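Local coordinates for protein acylneuraminate lyase (Mycoplasma synoviae, PDB 4N4P) that belongs to the dihydrodipicolinate synthetase family and folds as a TIM barrel, found here in an assembly of four protein chains, at residues V33-L36 with V37-K41; E120-H123 with Y124-I128; Y278-E281 with E282-K285. All coordinates share one frame; numbering follows the deposited sequence.

Contact 1 of 3, residues V33-L36 with V37-K41; sequences VNFL and VEKQK
V33, N34 and F35 meet V37, E38, K39 and Q40 in a local helix contact, made along the last turns of helix 26-39, one of the helices wrapped round a TIM barrel. The backbone ladder starts regularly: V37 N donates to V33 O and E38 N to N34 O, the latter pair 2.7 Å apart. At F35 the pattern widens into a pi-type turn. F35 O accepts both K39 N and Q40 N, each at 2.9 Å, and the second bond is the straighter, with an N-H...O angle of 166° against 146°. K41, with positive phi, then leaves the helix.

The side chains sort by face. V33 and V37 run alongside each other and point the same way, CG1 of V33 lying 4.2 Å from CG2 of V37; both also pack on I45 of strand 44-47. N34 and E38 are likewise side by side, and E38 OE2 comes alongside N34, 3.4 Å from N34 CB. Both polar ends are gathered by R76, which forms a salt bridge with E38 OE2 and a hydrogen bond with N34 OD1.

F35 has its CG trans to the backbone N (chi1 176°), which carries the ring along the helix to the widened turn. There F35 CD1 touches K39 CB at 3.8 Å, the two side chains crossing almost perpendicularly, while F35 CZ approaches Q40 NE2 to 3.3 Å. Q40 folds back at chi2 to make this contact, and its OE1 accepts from A216 N.

The chemistry is thus divided: V33 and V37 pack between strand 44-47 and helix 59-73, whereas R76 bonds to both N34 and E38 and probably offsets the carboxylate's negative charge. Sharing F35 O keeps both amides bonded as the helix widens before K41 turns away.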
loop_
_atom_site.group_PDB
_atom_site.type_symbol
_atom_site.label_atom_id
_atom_site.label_comp_id
_atom_site.label_asym_id
_atom_site.label_seq_id
_atom_site.Cartn_x
_atom_site.Cartn_y
_atom_site.Cartn_z
ATOM N N VAL A 33 35.849 -9.537 -12.061
ATOM C CA VAL A 33 36.599 -8.611 -11.184
ATOM C C VAL A 33 37.550 -7.743 -12.013
ATOM O O VAL A 33 37.552 -6.507 -11.890
ATOM C CB VAL A 33 37.332 -9.351 -10.021
ATOM C CG1 VAL A 33 38.272 -8.375 -9.218
ATOM C CG2 VAL A 33 36.329 -9.991 -9.073
ATOM N N ASN A 34 38.355 -8.363 -12.889
ATOM C CA ASN A 34 39.251 -7.577 -13.732
ATOM C C ASN A 34 38.520 -6.568 -14.603
ATOM O O ASN A 34 38.997 -5.457 -14.790
ATOM C CB ASN A 34 40.131 -8.477 -14.618
ATOM C CG ASN A 34 41.116 -9.339 -13.822
ATOM O OD1 ASN A 34 41.419 -9.098 -12.649
ATOM N ND2 ASN A 34 41.650 -10.359 -14.500
ATOM N N PHE A 35 37.377 -6.961 -15.168
ATOM C CA PHE A 35 36.583 -6.063 -16.000
ATOM C C PHE A 35 36.155 -4.833 -15.173
ATOM O O PHE A 35 36.304 -3.679 -15.613
ATOM C CB PHE A 35 35.359 -6.824 -16.546
ATOM C CG PHE A 35 34.406 -5.974 -17.340
ATOM C CD1 PHE A 35 34.740 -5.528 -18.612
ATOM C CD2 PHE A 35 33.143 -5.653 -16.811
ATOM C CE1 PHE A 35 33.832 -4.761 -19.361
ATOM C CE2 PHE A 35 32.245 -4.902 -17.537
ATOM C CZ PHE A 35 32.583 -4.457 -18.818
ATOM N N LEU A 36 35.692 -5.079 -13.956
ATOM C CA LEU A 36 35.222 -3.989 -13.086
ATOM C C LEU A 36 36.365 -3.048 -12.702
ATOM O O LEU A 36 36.240 -1.817 -12.770
ATOM C CB LEU A 36 34.547 -4.553 -11.833
ATOM C CG LEU A 36 33.277 -5.370 -12.130
ATOM C CD1 LEU A 36 32.647 -5.911 -10.842
ATOM C CD2 LEU A 36 32.292 -4.471 -12.903
ATOM N N VAL A 37 37.491 -3.632 -12.307
ATOM C CA VAL A 37 38.651 -2.838 -11.910
ATOM C C VAL A 37 39.264 -2.123 -13.110
ATOM O O VAL A 37 39.539 -0.934 -13.042
ATOM C CB VAL A 37 39.722 -3.726 -11.224
ATOM C CG1 VAL A 37 41.026 -2.920 -10.916
ATOM C CG2 VAL A 37 39.142 -4.374 -9.929
ATOM N N GLU A 38 39.485 -2.849 -14.205
ATOM C CA GLU A 38 40.347 -2.330 -15.282
ATOM C C GLU A 38 39.610 -1.585 -16.367
ATOM O O GLU A 38 40.157 -0.648 -16.955
ATOM C CB GLU A 38 41.169 -3.477 -15.899
ATOM C CG GLU A 38 42.031 -4.201 -14.882
ATOM C CD GLU A 38 42.472 -5.599 -15.337
ATOM O OE1 GLU A 38 42.421 -5.902 -16.549
ATOM O OE2 GLU A 38 42.852 -6.407 -14.468
ATOM N N LYS A 39 38.370 -2.002 -16.656
ATOM C CA LYS A 39 37.599 -1.408 -17.739
ATOM C C LYS A 39 36.528 -0.470 -17.216
ATOM O O LYS A 39 36.355 0.626 -17.750
ATOM C CB LYS A 39 36.928 -2.478 -18.622
ATOM C CG LYS A 39 37.925 -3.350 -19.407
ATOM C CD LYS A 39 38.727 -2.499 -20.398
ATOM C CE LYS A 39 39.608 -3.395 -21.263
ATOM N NZ LYS A 39 40.782 -3.831 -20.483
ATOM N N GLN A 40 35.785 -0.901 -16.208
ATOM C CA GLN A 40 34.837 0.032 -15.586
ATOM C C GLN A 40 35.534 1.054 -14.686
ATOM O O GLN A 40 34.974 2.122 -14.394
ATOM C CB GLN A 40 33.743 -0.720 -14.837
ATOM C CG GLN A 40 32.950 -1.653 -15.757
ATOM C CD GLN A 40 32.178 -0.881 -16.786
ATOM O OE1 GLN A 40 31.447 0.064 -16.449
ATOM N NE2 GLN A 40 32.338 -1.253 -18.056
ATOM N N LYS A 41 36.745 0.722 -14.237
ATOM C CA LYS A 41 37.523 1.622 -13.367
ATOM C C LYS A 41 36.772 2.011 -12.103
ATOM O O LYS A 41 36.722 3.199 -11.732
ATOM C CB LYS A 41 37.947 2.894 -14.141
ATOM C CG LYS A 41 38.750 2.634 -15.421
ATOM C CD LYS A 41 40.251 2.650 -15.170
ATOM C CE LYS A 41 41.052 2.396 -16.468
ATOM N NZ LYS A 41 40.906 3.519 -17.454
#

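Contact 2 of 3, residues E120-H123 with Y124-I128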
loop_
_atom_site.group_PDB
_atom_site.type_symbol
_atom_site.label_atom_id
_atom_site.label_comp_id
_atom_site.label_asym_id
_atom_site.label_seq_id
_atom_site.Cartn_x
_atom_site.Cartn_y
_atom_site.Cartn_z
ATOM N N GLU A 120 14.303 -9.025 17.051
ATOM C CA GLU A 120 14.934 -10.134 16.336
ATOM C C GLU A 120 16.012 -9.643 15.384
ATOM O O GLU A 120 17.083 -10.222 15.309
ATOM C CB GLU A 120 13.892 -10.954 15.581
ATOM C CG GLU A 120 13.177 -11.919 16.506
ATOM C CD GLU A 120 11.855 -12.439 15.953
ATOM O OE1 GLU A 120 11.217 -11.753 15.119
ATOM O OE2 GLU A 120 11.450 -13.539 16.385
ATOM N N THR A 121 15.719 -8.562 14.664
ATOM C CA THR A 121 16.662 -7.970 13.740
ATOM C C THR A 121 17.890 -7.398 14.490
ATOM O O THR A 121 19.035 -7.581 14.064
ATOM C CB THR A 121 15.964 -6.899 12.902
ATOM O OG1 THR A 121 14.932 -7.528 12.125
ATOM C CG2 THR A 121 16.950 -6.210 11.958
ATOM N N HIS A 122 17.639 -6.716 15.605
ATOM C CA HIS A 122 18.728 -6.188 16.440
ATOM C C HIS A 122 19.643 -7.323 16.903
ATOM O O HIS A 122 20.866 -7.232 16.797
ATOM C CB HIS A 122 18.166 -5.419 17.643
ATOM C CG HIS A 122 19.213 -4.745 18.474
ATOM N ND1 HIS A 122 19.423 -3.382 18.445
ATOM C CD2 HIS A 122 20.115 -5.249 19.346
ATOM C CE1 HIS A 122 20.406 -3.078 19.275
ATOM N NE2 HIS A 122 20.849 -4.193 19.824
ATOM N N HIS A 123 19.038 -8.399 17.395
ATOM C CA HIS A 123 19.783 -9.541 17.924
ATOM C C HIS A 123 20.580 -10.246 16.834
ATOM O O HIS A 123 21.701 -10.710 17.068
ATOM C CB HIS A 123 18.835 -10.540 18.625
ATOM C CG HIS A 123 19.559 -11.632 19.354
ATOM N ND1 HIS A 123 19.967 -11.507 20.666
ATOM C CD2 HIS A 123 19.992 -12.849 18.943
ATOM C CE1 HIS A 123 20.594 -12.610 21.041
ATOM N NE2 HIS A 123 20.626 -13.440 20.012
ATOM N N TYR A 124 20.001 -10.304 15.626
ATOM C CA TYR A 124 20.679 -10.855 14.458
ATOM C C TYR A 124 21.948 -10.069 14.164
ATOM O O TYR A 124 23.005 -10.644 14.032
ATOM C CB TYR A 124 19.697 -10.803 13.303
ATOM C CG TYR A 124 20.192 -10.903 11.882
ATOM C CD1 TYR A 124 20.390 -9.747 11.102
ATOM C CD2 TYR A 124 20.366 -12.151 11.276
ATOM C CE1 TYR A 124 20.797 -9.840 9.757
ATOM C CE2 TYR A 124 20.757 -12.262 9.943
ATOM C CZ TYR A 124 20.958 -11.116 9.181
ATOM O OH TYR A 124 21.324 -11.269 7.855
ATOM N N TYR A 125 21.864 -8.738 14.132
ATOM C CA TYR A 125 23.081 -7.966 13.866
ATOM C C TYR A 125 24.103 -8.071 15.011
ATOM O O TYR A 125 25.322 -8.180 14.771
ATOM C CB TYR A 125 22.721 -6.530 13.561
ATOM C CG TYR A 125 22.205 -6.357 12.152
ATOM C CD1 TYR A 125 23.053 -6.545 11.043
ATOM C CD2 TYR A 125 20.893 -5.968 11.927
ATOM C CE1 TYR A 125 22.572 -6.364 9.731
ATOM C CE2 TYR A 125 20.407 -5.785 10.640
ATOM C CZ TYR A 125 21.248 -5.981 9.552
ATOM O OH TYR A 125 20.740 -5.775 8.290
ATOM N N GLU A 126 23.601 -8.100 16.243
ATOM C CA GLU A 126 24.453 -8.349 17.416
ATOM C C GLU A 126 25.253 -9.650 17.278
ATOM O O GLU A 126 26.458 -9.675 17.476
ATOM C CB GLU A 126 23.610 -8.423 18.685
ATOM C CG GLU A 126 23.149 -7.114 19.226
ATOM C CD GLU A 126 22.576 -7.280 20.608
ATOM O OE1 GLU A 126 21.376 -7.591 20.727
ATOM O OE2 GLU A 126 23.336 -7.081 21.577
ATOM N N GLU A 127 24.575 -10.744 16.956
ATOM C CA GLU A 127 25.266 -12.019 16.793
ATOM C C GLU A 127 26.348 -11.953 15.695
ATOM O O GLU A 127 27.441 -12.464 15.879
ATOM C CB GLU A 127 24.270 -13.127 16.486
ATOM C CG GLU A 127 23.389 -13.515 17.645
ATOM C CD GLU A 127 22.884 -14.939 17.505
ATOM O OE1 GLU A 127 21.653 -15.135 17.573
ATOM O OE2 GLU A 127 23.715 -15.855 17.308
ATOM N N ILE A 128 26.048 -11.327 14.554
ATOM C CA ILE A 128 27.053 -11.242 13.485
ATOM C C ILE A 128 28.275 -10.433 13.961
ATOM O O ILE A 128 29.408 -10.783 13.673
ATOM C CB ILE A 128 26.496 -10.639 12.164
ATOM C CG1 ILE A 128 25.264 -11.420 11.692
ATOM C CG2 ILE A 128 27.604 -10.637 11.057
ATOM C CD1 ILE A 128 24.428 -10.682 10.604
HETATM O O HOH W 1 19.171 -8.629 21.612
#
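T121 and Y125, pressed side by side, mark the tight face of this turn of helix 118-131, while H123, E126 and E127 form its looser, more polar one. Four successive backbone bonds, from Y124 N to E120 O through to E127 N to H123 O, link one turn to the next beneath both faces.

On the buried side the methyl CG2 of T121 lies 3.7 Å from CE2 of Y125, the two side chains pointing the same way. Y124 closes in on the neighbouring tyrosine: its CD1 sits 3.8 Å above the plane of the Y125 ring, over the centre, and I128 CD1 in turn lies over a face of the Y124 ring. The three hydroxyls here find backbone partners within the chain. That of Y125 hydrogen-bonds to A108 O, that of Y124 to I109 O, and OG1 of T121 to S117 O.

The other face relies on water and charge. A chi1 of -172° sets the H123 ring beside its own carbonyl carbon, swung along the helix between the two glutamates. A water lying in the plane of the H123 ring, 3.1 Å from ND1, donates to E126 OE1 at 2.6 Å, bridging groups that do not meet directly. E127 OE1 comes to the ring's edge, 3.1 Å from both CD2 and NE2 of H123, with ring and carboxylate planes 74° apart. That oxygen is also held by a salt bridge from K273 of the second subunit, so this face takes part in the assembly.

Such a two-sided helix is characteristic of the beta-alpha-beta unit of a TIM barrel, here strand 105-108, helix 118-131 and strand 136-139.

Contact 3 of 3, residues Y278-E281 with E282-K285; sequences YEDE and EIKK
A hydrophobic staple opens helix 280-294: Y278, just before the N-cap residue E279, folds back onto I283 in the first turn. The classical spacing is met, since the stapled residues occupy N' and N4. CB of Y278 lies 3.8 Å from CB of I283, and CD1 of the isoleucine reaches over one face of the tyrosine ring, 3.9 Å from Y278 CD2; the two side chains cross at about a right angle. The chi1 of I283, -162°, swings its ethyl arm away from the backbone N and directs it to that ring. Beyond the staple, I283 packs on helix 253-263, and the Y278 hydroxyl hydrogen-bonds to G252 N.

Regular backbone bonds begin here: I283 N donates to E279 O at 3.1 Å, followed by K284 N to D280 O and K285 N to E281 O. Acidic side chains cluster at this helix start, where their charge would be expected to suit the helix dipole. D280 forms a salt bridge with K20, and E282 OE2 with K251. E281 lies alongside K284, but OE1 of E281 and NZ of K284 stay 5.9 Å apart.

E282 stands across the tyrosine, its carboxylate turned 88° from the ring plane: OE1 lies in that plane at the edge, while OE2 is 3.5 Å from Y278 CD1.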
loop_
_atom_site.group_PDB
_atom_site.type_symbol
_atom_site.label_atom_id
_atom_site.label_comp_id
_atom_site.label_asym_id
_atom_site.label_seq_id
_atom_site.Cartn_x
_atom_site.Cartn_y
_atom_site.Cartn_z
ATOM N N TYR A 278 17.028 -16.487 -21.322
ATOM C CA TYR A 278 16.591 -15.972 -22.620
ATOM C C TYR A 278 17.224 -16.777 -23.746
ATOM O O TYR A 278 18.214 -17.460 -23.538
ATOM C CB TYR A 278 16.962 -14.484 -22.770
ATOM C CG TYR A 278 16.146 -13.567 -21.905
ATOM C CD1 TYR A 278 14.938 -13.040 -22.364
ATOM C CD2 TYR A 278 16.573 -13.237 -20.600
ATOM C CE1 TYR A 278 14.163 -12.209 -21.570
ATOM C CE2 TYR A 278 15.813 -12.407 -19.805
ATOM C CZ TYR A 278 14.619 -11.891 -20.281
ATOM O OH TYR A 278 13.868 -11.089 -19.454
ATOM N N GLU A 279 16.679 -16.691 -24.955
ATOM C CA GLU A 279 17.420 -17.269 -26.084
ATOM C C GLU A 279 18.686 -16.435 -26.289
ATOM O O GLU A 279 18.675 -15.214 -26.059
ATOM C CB GLU A 279 16.552 -17.385 -27.352
ATOM C CG GLU A 279 15.241 -18.152 -27.146
ATOM C CD GLU A 279 15.438 -19.594 -26.637
ATOM O OE1 GLU A 279 16.163 -20.380 -27.294
ATOM O OE2 GLU A 279 14.858 -19.945 -25.579
ATOM N N ASP A 280 19.789 -17.088 -26.669
ATOM C CA ASP A 280 21.073 -16.391 -26.737
ATOM C C ASP A 280 21.037 -15.192 -27.698
ATOM O O ASP A 280 21.605 -14.146 -27.408
ATOM C CB ASP A 280 22.243 -17.339 -27.058
ATOM C CG ASP A 280 23.013 -17.781 -25.800
ATOM O OD1 ASP A 280 22.871 -17.137 -24.724
ATOM O OD2 ASP A 280 23.766 -18.784 -25.891
ATOM N N GLU A 281 20.335 -15.330 -28.815
ATOM C CA GLU A 281 20.287 -14.230 -29.779
ATOM C C GLU A 281 19.464 -13.060 -29.254
ATOM O O GLU A 281 19.870 -11.907 -29.428
ATOM C CB GLU A 281 19.793 -14.680 -31.157
ATOM C CG GLU A 281 20.843 -15.427 -31.995
ATOM C CD GLU A 281 22.205 -14.730 -32.032
ATOM O OE1 GLU A 281 23.181 -15.305 -31.489
ATOM O OE2 GLU A 281 22.293 -13.609 -32.592
ATOM N N GLU A 282 18.333 -13.352 -28.609
ATOM C CA GLU A 282 17.479 -12.327 -28.020
ATOM C C GLU A 282 18.246 -11.467 -26.985
ATOM O O GLU A 282 18.202 -10.227 -27.018
ATOM C CB GLU A 282 16.235 -12.954 -27.367
ATOM C CG GLU A 282 15.252 -11.915 -26.819
ATOM C CD GLU A 282 14.135 -12.487 -25.932
ATOM O OE1 GLU A 282 13.920 -13.717 -25.912
ATOM O OE2 GLU A 282 13.482 -11.693 -25.219
ATOM N N ILE A 283 18.953 -12.127 -26.080
ATOM C CA ILE A 283 19.613 -11.380 -25.009
ATOM C C ILE A 283 20.868 -10.699 -25.559
ATOM O O ILE A 283 21.276 -9.657 -25.057
ATOM C CB ILE A 283 19.902 -12.292 -23.754
ATOM C CG1 ILE A 283 20.168 -11.441 -22.493
ATOM C CG2 ILE A 283 21.032 -13.312 -24.053
ATOM C CD1 ILE A 283 18.991 -10.525 -22.090
ATOM N N LYS A 284 21.501 -11.304 -26.582
ATOM C CA LYS A 284 22.651 -10.665 -27.244
ATOM C C LYS A 284 22.269 -9.350 -27.916
ATOM O O LYS A 284 22.998 -8.345 -27.816
ATOM C CB LYS A 284 23.322 -11.592 -28.283
ATOM C CG LYS A 284 24.576 -10.983 -28.901
ATOM C CD LYS A 284 24.933 -11.625 -30.228
ATOM C CE LYS A 284 26.116 -10.909 -30.856
ATOM N NZ LYS A 284 27.413 -11.353 -30.253
ATOM N N LYS A 285 21.124 -9.342 -28.594
ATOM C CA LYS A 285 20.693 -8.119 -29.247
ATOM C C LYS A 285 20.343 -7.028 -28.236
ATOM O O LYS A 285 20.593 -5.859 -28.476
ATOM C CB LYS A 285 19.521 -8.392 -30.184
ATOM C CG LYS A 285 19.970 -9.276 -31.352
ATOM C CD LYS A 285 18.854 -9.510 -32.358
ATOM C CE LYS A 285 19.383 -10.487 -33.405
ATOM N NZ LYS A 285 18.276 -10.941 -34.235
#

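Overall arrangement
The three contacts sample three different helices: contact 3 the start of one, contact 2 an uninterrupted run of another, and contact 1 the widened end of a third. They follow one another along the chain and do not touch. Contacts 1 and 3 are the closest pair, with centres about 24 Å apart and nearest atoms about 14 Å apart. Contact 2 lies across the chain's centre from both, its centre about 34 Å from that of contact 1 and about 43 Å from that of contact 3. Contacts 1 and 2 belong to helices against the parallel barrel strands, whereas contact 3 packs on helix 253-263. Of the three, contact 2 alone meets another subunit of the assembly.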